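Local coordinates for protein Two-component response regulator yesN (Fusobacterium nucleatum, PDB 3LSG) that probably binds specific DNA sequences through this C-terminal AraC-type helix-turn-helix domain and so regulates transcription as the output of a two-component system, at residues Val78-Asp82 against Val83-Ile87; Asp50-Leu53 against Gln54-Glu58. All coordinates share one frame; numbering follows the deposited sequence.

Interaction 1. Residues Val78-Asp82 against Val83-Ile87; sequences VGFED and VNYFI. With PO4 (phosphate ion), chain F.
The helix-turn-helix turn between helix 71-77 and helix 83-94 is closed by Asp-82 as N-cap and by Phe-80 lying against Phe-86. Asp-82 OD1 takes two backbone N-H groups of the first helical turn. The bond from Asn-84 N, 2.9 Å to Asp-82 OD1, arrives on the anti side of the carboxylate and 24° out of its plane; the one from Tyr-85 N is longer and weak. The carboxylate reaches these amides because CG stands anti to the Asp-82 nitrogen (chi1 -172°). A nearly straight bond of 3.0 Å from Phe-86 N to Asp-82 O starts the helical ladder, while one water joins Glu-81 O to Val-83 N.

In AraC-family regulators the helix after such a turn is the recognition helix, the role that helix 83-94 would be expected to play here. The preceding helix ends in a Schellman motif with Gly-79 at C-prime, and the chain then turns Phe-80 toward helix 83-94. Phe-86 CA sits over one face of the Phe-80 ring, 4.1 Å from its centroid, and the Phe-86 ring turns its edge toward the Phe-80 face, the planes at 61°. At the Phe-80 edge, CE1 meets Tyr-85 CD2 at 3.8 Å. Tyr-85 OH donates to phosphate O4 at 2.6 Å; the phosphate, probably from the crystallisation liquor, is also bonded by Lys-89 and by Tyr-85 and Lys-89 of the second subunit.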
loop_
_atom_site.group_PDB
_atom_site.type_symbol
_atom_site.label_atom_id
_atom_site.label_comp_id
_atom_site.label_asym_id
_atom_site.label_seq_id
_atom_site.Cartn_x
_atom_site.Cartn_y
_atom_site.Cartn_z
ATOM N N VAL A 78 5.584 -12.412 4.018
ATOM C CA VAL A 78 6.036 -11.535 2.930
ATOM C C VAL A 78 5.627 -10.086 3.162
ATOM O O VAL A 78 5.584 -9.281 2.235
ATOM C CB VAL A 78 5.600 -12.036 1.529
ATOM C CG1 VAL A 78 6.061 -13.478 1.346
ATOM C CG2 VAL A 78 4.083 -11.935 1.362
ATOM N N GLY A 79 5.327 -9.755 4.414
ATOM C CA GLY A 79 5.104 -8.367 4.770
ATOM C C GLY A 79 3.679 -7.844 4.656
ATOM O O GLY A 79 3.492 -6.635 4.624
ATOM N N PHE A 80 2.684 -8.731 4.609
ATOM C CA PHE A 80 1.277 -8.307 4.543
ATOM C C PHE A 80 0.560 -8.622 5.847
ATOM O O PHE A 80 0.512 -9.779 6.249
ATOM C CB PHE A 80 0.533 -9.044 3.422
ATOM C CG PHE A 80 0.801 -8.503 2.059
ATOM C CD1 PHE A 80 -0.077 -7.601 1.472
ATOM C CD2 PHE A 80 1.927 -8.900 1.347
ATOM C CE1 PHE A 80 0.168 -7.106 0.191
ATOM C CE2 PHE A 80 2.171 -8.418 0.083
ATOM C CZ PHE A 80 1.299 -7.507 -0.496
ATOM N N GLU A 81 -0.032 -7.618 6.494
ATOM C CA GLU A 81 -0.787 -7.906 7.705
ATOM C C GLU A 81 -2.202 -8.383 7.389
ATOM O O GLU A 81 -2.848 -9.014 8.220
ATOM C CB GLU A 81 -0.775 -6.731 8.712
ATOM C CG GLU A 81 -0.594 -5.335 8.135
ATOM C CD GLU A 81 -0.372 -4.275 9.230
ATOM O OE1 GLU A 81 -0.280 -3.059 8.907
ATOM O OE2 GLU A 81 -0.300 -4.660 10.422
ATOM N N ASP A 82 -2.668 -8.097 6.175
ATOM C CA ASP A 82 -4.020 -8.480 5.772
ATOM C C ASP A 82 -3.984 -9.591 4.727
ATOM O O ASP A 82 -3.621 -9.344 3.581
ATOM C CB ASP A 82 -4.759 -7.250 5.220
ATOM C CG ASP A 82 -6.247 -7.506 4.960
ATOM O OD1 ASP A 82 -6.637 -8.659 4.688
ATOM O OD2 ASP A 82 -7.035 -6.538 5.034
ATOM N N VAL A 83 -4.382 -10.807 5.111
ATOM C CA VAL A 83 -4.348 -11.941 4.176
ATOM C C VAL A 83 -5.210 -11.720 2.924
ATOM O O VAL A 83 -4.871 -12.170 1.850
ATOM C CB VAL A 83 -4.746 -13.270 4.856
ATOM C CG1 VAL A 83 -6.154 -13.194 5.439
ATOM C CG2 VAL A 83 -4.647 -14.431 3.881
ATOM N N ASN A 84 -6.338 -11.034 3.058
ATOM C CA ASN A 84 -7.174 -10.820 1.883
ATOM C C ASN A 84 -6.593 -9.790 0.930
ATOM O O ASN A 84 -6.730 -9.918 -0.283
ATOM C CB ASN A 84 -8.597 -10.464 2.278
ATOM C CG ASN A 84 -9.328 -11.648 2.852
ATOM O OD1 ASN A 84 -9.252 -12.753 2.310
ATOM N ND2 ASN A 84 -10.022 -11.438 3.958
ATOM N N TYR A 85 -5.919 -8.788 1.481
ATOM C CA TYR A 85 -5.224 -7.813 0.651
ATOM C C TYR A 85 -4.070 -8.497 -0.079
ATOM O O TYR A 85 -3.870 -8.289 -1.263
ATOM C CB TYR A 85 -4.724 -6.626 1.479
ATOM C CG TYR A 85 -4.323 -5.434 0.622
ATOM C CD1 TYR A 85 -5.263 -4.770 -0.171
ATOM C CD2 TYR A 85 -3.012 -4.981 0.604
ATOM C CE1 TYR A 85 -4.902 -3.688 -0.956
ATOM C CE2 TYR A 85 -2.635 -3.895 -0.168
ATOM C CZ TYR A 85 -3.580 -3.249 -0.947
ATOM O OH TYR A 85 -3.194 -2.165 -1.713
ATOM N N PHE A 86 -3.308 -9.309 0.643
ATOM C CA PHE A 86 -2.308 -10.182 0.020
ATOM C C PHE A 86 -2.873 -10.980 -1.163
ATOM O O PHE A 86 -2.285 -11.014 -2.232
ATOM C CB PHE A 86 -1.702 -11.159 1.038
ATOM C CG PHE A 86 -0.971 -12.332 0.393
ATOM C CD1 PHE A 86 0.222 -12.135 -0.302
ATOM C CD2 PHE A 86 -1.483 -13.606 0.467
ATOM C CE1 PHE A 86 0.887 -13.203 -0.907
ATOM C CE2 PHE A 86 -0.817 -14.684 -0.121
ATOM C CZ PHE A 86 0.360 -14.483 -0.805
ATOM N N ILE A 87 -4.021 -11.616 -0.969
ATOM C CA ILE A 87 -4.632 -12.396 -2.044
ATOM C C ILE A 87 -4.976 -11.520 -3.259
ATOM O O ILE A 87 -4.740 -11.919 -4.403
ATOM C CB ILE A 87 -5.885 -13.147 -1.536
ATOM C CG1 ILE A 87 -5.484 -14.380 -0.709
ATOM C CG2 ILE A 87 -6.769 -13.575 -2.703
ATOM C CD1 ILE A 87 -6.625 -14.886 0.201
HETATM P P PO4 F . -0.631 -0.086 -2.533
HETATM O O1 PO4 F . 0.827 -0.122 -2.902
HETATM O O2 PO4 F . -1.049 1.311 -2.158
HETATM O O3 PO4 F . -1.440 -0.547 -3.725
HETATM O O4 PO4 F . -0.867 -1.004 -1.360
HETATM O O HOH W 1 -4.318 -11.464 8.053
HETATM O O HOH W 2 -9.535 -8.920 4.828
#

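Interaction 2. Residues Asp50-Leu53 against Gln54-Glu58; sequences DYLL and QKRME
Leu-52 and Arg-56, one helical turn apart on helix 48-66, meet with the leucine methyls against the guanidinium group. Leu-52 CD2 lies over one face of the planar group, offset toward its rim and 3.6 Å from Arg-56 NH1, while CD1 approaches Arg-56 NE. With CG beside its own backbone N (chi1 -61°) and the chain extended on to NE, the guanidinium is brought alongside Leu-52.

On another side of the helix Tyr-51 and Lys-55 run alongside each other and point the same way. Lys-55 CG comes within 3.8 Å of Tyr-51 CE2, and the lysine chain then bends at chi2 (-86°) and again at chi3. A water in the plane of the tyrosine ring, at its edge, bridges Tyr-51 OH and Lys-55 NZ, 2.8 Å from the lysine nitrogen. Leu-53 CD1 touches CG of the selenomethionine Met-57 at 3.9 Å. Gln-54 NE2 donates to Glu-58 OE2 at 2.8 Å, reaching that oxygen from above the carboxylate plane.

Beneath these pairs runs the regular i to i+4 backbone ladder, from Gln-54 N to Asp-50 O through Met-57 N to Leu-53 O. Further out, the Tyr-51 ring makes edge-to-face pairs with Phe-40 and Phe-44 of helix 33-44, and Met-57 packs on Phe-90 and Tyr-93 of helix 83-94. This is consistent with helix 48-66 being the long central helix that in AraC-family domains joins two helix-turn-helix halves.

Both cationic side chains combine an apolar contact along the helix with a polar partner elsewhere: Lys-55 NZ forms a salt bridge with Glu-12, and Arg-56 NE donates to Tyr-15 O. Their charged ends therefore tie helix 48-66 to helix 2-14 and the loop after it.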
loop_
_atom_site.group_PDB
_atom_site.type_symbol
_atom_site.label_atom_id
_atom_site.label_comp_id
_atom_site.label_asym_id
_atom_site.label_seq_id
_atom_site.Cartn_x
_atom_site.Cartn_y
_atom_site.Cartn_z
ATOM N N ASP A 50 6.455 -0.775 -6.702
ATOM C CA ASP A 50 6.329 -1.917 -7.608
ATOM C C ASP A 50 7.484 -2.892 -7.379
ATOM O O ASP A 50 7.316 -4.102 -7.450
ATOM C CB ASP A 50 6.353 -1.467 -9.077
ATOM C CG ASP A 50 5.102 -0.693 -9.483
ATOM O OD1 ASP A 50 4.193 -0.544 -8.645
ATOM O OD2 ASP A 50 5.033 -0.237 -10.650
ATOM N N TYR A 51 8.674 -2.349 -7.139
ATOM C CA TYR A 51 9.830 -3.185 -6.854
ATOM C C TYR A 51 9.606 -3.935 -5.543
ATOM O O TYR A 51 9.916 -5.122 -5.424
ATOM C CB TYR A 51 11.098 -2.331 -6.786
ATOM C CG TYR A 51 12.376 -3.126 -6.581
ATOM C CD1 TYR A 51 13.178 -3.477 -7.655
ATOM C CD2 TYR A 51 12.779 -3.502 -5.311
ATOM C CE1 TYR A 51 14.360 -4.191 -7.467
ATOM C CE2 TYR A 51 13.940 -4.218 -5.106
ATOM C CZ TYR A 51 14.733 -4.556 -6.188
ATOM O OH TYR A 51 15.888 -5.266 -5.983
ATOM N N LEU A 52 9.069 -3.238 -4.551
ATOM C CA LEU A 52 8.832 -3.866 -3.261
ATOM C C LEU A 52 7.769 -4.964 -3.410
ATOM O O LEU A 52 7.933 -6.067 -2.907
ATOM C CB LEU A 52 8.393 -2.828 -2.226
ATOM C CG LEU A 52 7.948 -3.406 -0.875
ATOM C CD1 LEU A 52 9.010 -4.302 -0.226
ATOM C CD2 LEU A 52 7.518 -2.283 0.083
ATOM N N LEU A 53 6.694 -4.650 -4.122
ATOM C CA LEU A 53 5.652 -5.628 -4.398
ATOM C C LEU A 53 6.235 -6.864 -5.096
ATOM O O LEU A 53 5.969 -7.994 -4.703
ATOM C CB LEU A 53 4.534 -4.997 -5.232
ATOM C CG LEU A 53 3.449 -5.997 -5.642
ATOM C CD1 LEU A 53 2.766 -6.553 -4.383
ATOM C CD2 LEU A 53 2.426 -5.345 -6.561
ATOM N N GLN A 54 7.076 -6.646 -6.099
ATOM C CA GLN A 54 7.680 -7.776 -6.811
ATOM C C GLN A 54 8.504 -8.694 -5.903
ATOM O O GLN A 54 8.421 -9.907 -6.015
ATOM C CB GLN A 54 8.552 -7.295 -7.965
ATOM C CG GLN A 54 9.366 -8.395 -8.588
ATOM C CD GLN A 54 10.123 -7.918 -9.801
ATOM O OE1 GLN A 54 10.215 -6.717 -10.046
ATOM N NE2 GLN A 54 10.657 -8.856 -10.577
ATOM N N LYS A 55 9.303 -8.123 -5.006
ATOM C CA LYS A 55 10.066 -8.957 -4.079
ATOM C C LYS A 55 9.147 -9.823 -3.208
ATOM O O LYS A 55 9.419 -11.001 -2.970
ATOM C CB LYS A 55 10.991 -8.099 -3.214
ATOM C CG LYS A 55 12.058 -7.384 -4.025
ATOM C CD LYS A 55 13.274 -8.266 -4.244
ATOM C CE LYS A 55 13.980 -8.505 -2.913
ATOM N NZ LYS A 55 15.390 -8.949 -3.083
ATOM N N ARG A 56 8.064 -9.232 -2.727
ATOM C CA ARG A 56 7.103 -9.950 -1.905
ATOM C C ARG A 56 6.339 -11.049 -2.666
ATOM O O ARG A 56 6.131 -12.136 -2.129
ATOM C CB ARG A 56 6.127 -8.961 -1.264
ATOM C CG ARG A 56 6.836 -7.961 -0.344
ATOM C CD ARG A 56 5.890 -6.911 0.220
ATOM N NE ARG A 56 6.422 -6.371 1.476
ATOM C CZ ARG A 56 6.003 -5.245 2.041
ATOM N NH1 ARG A 56 5.049 -4.517 1.465
ATOM N NH2 ARG A 56 6.536 -4.850 3.182
HETATM N N MSE A 57 5.932 -10.764 -3.900
HETATM C CA MSE A 57 5.240 -11.755 -4.723
HETATM C C MSE A 57 6.154 -12.930 -5.092
HETATM O O MSE A 57 5.736 -14.092 -5.101
HETATM C CB MSE A 57 4.691 -11.107 -6.006
HETATM C CG MSE A 57 3.567 -10.086 -5.784
HETATM SE SE MSE A 57 2.041 -10.766 -4.760
HETATM C CE MSE A 57 2.592 -10.433 -2.919
ATOM N N GLU A 58 7.407 -12.625 -5.411
ATOM C CA GLU A 58 8.349 -13.677 -5.734
ATOM C C GLU A 58 8.576 -14.594 -4.536
ATOM O O GLU A 58 8.635 -15.807 -4.695
ATOM C CB GLU A 58 9.653 -13.095 -6.294
ATOM C CG GLU A 58 9.442 -12.507 -7.699
ATOM C CD GLU A 58 10.624 -11.711 -8.251
ATOM O OE1 GLU A 58 11.562 -11.370 -7.495
ATOM O OE2 GLU A 58 10.597 -11.411 -9.465
HETATM O O HOH W 3 16.320 -6.280 -3.005
#

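The two contacts follow in series along the chain, residues 50-58 on helix 48-66 first, then residues 78-87 at the turn into helix 83-94. Their centres lie about 13 Å apart, yet they touch directly. Met-57 of interaction 2 places its CE 3.6 Å from Phe-80 CE2 and 3.8 Å from Phe-86 CE1 in interaction 1, while Arg-56 NE approaches Val-78 O at 3.1 Å. Interaction 2 lies close to the centre of the chain, and interaction 1 farther out, where the second subunit and the phosphate are met. Met-57 thereby joins helix 48-66 to the two phenylalanines that pack the turn against helix 83-94, the expected recognition helix.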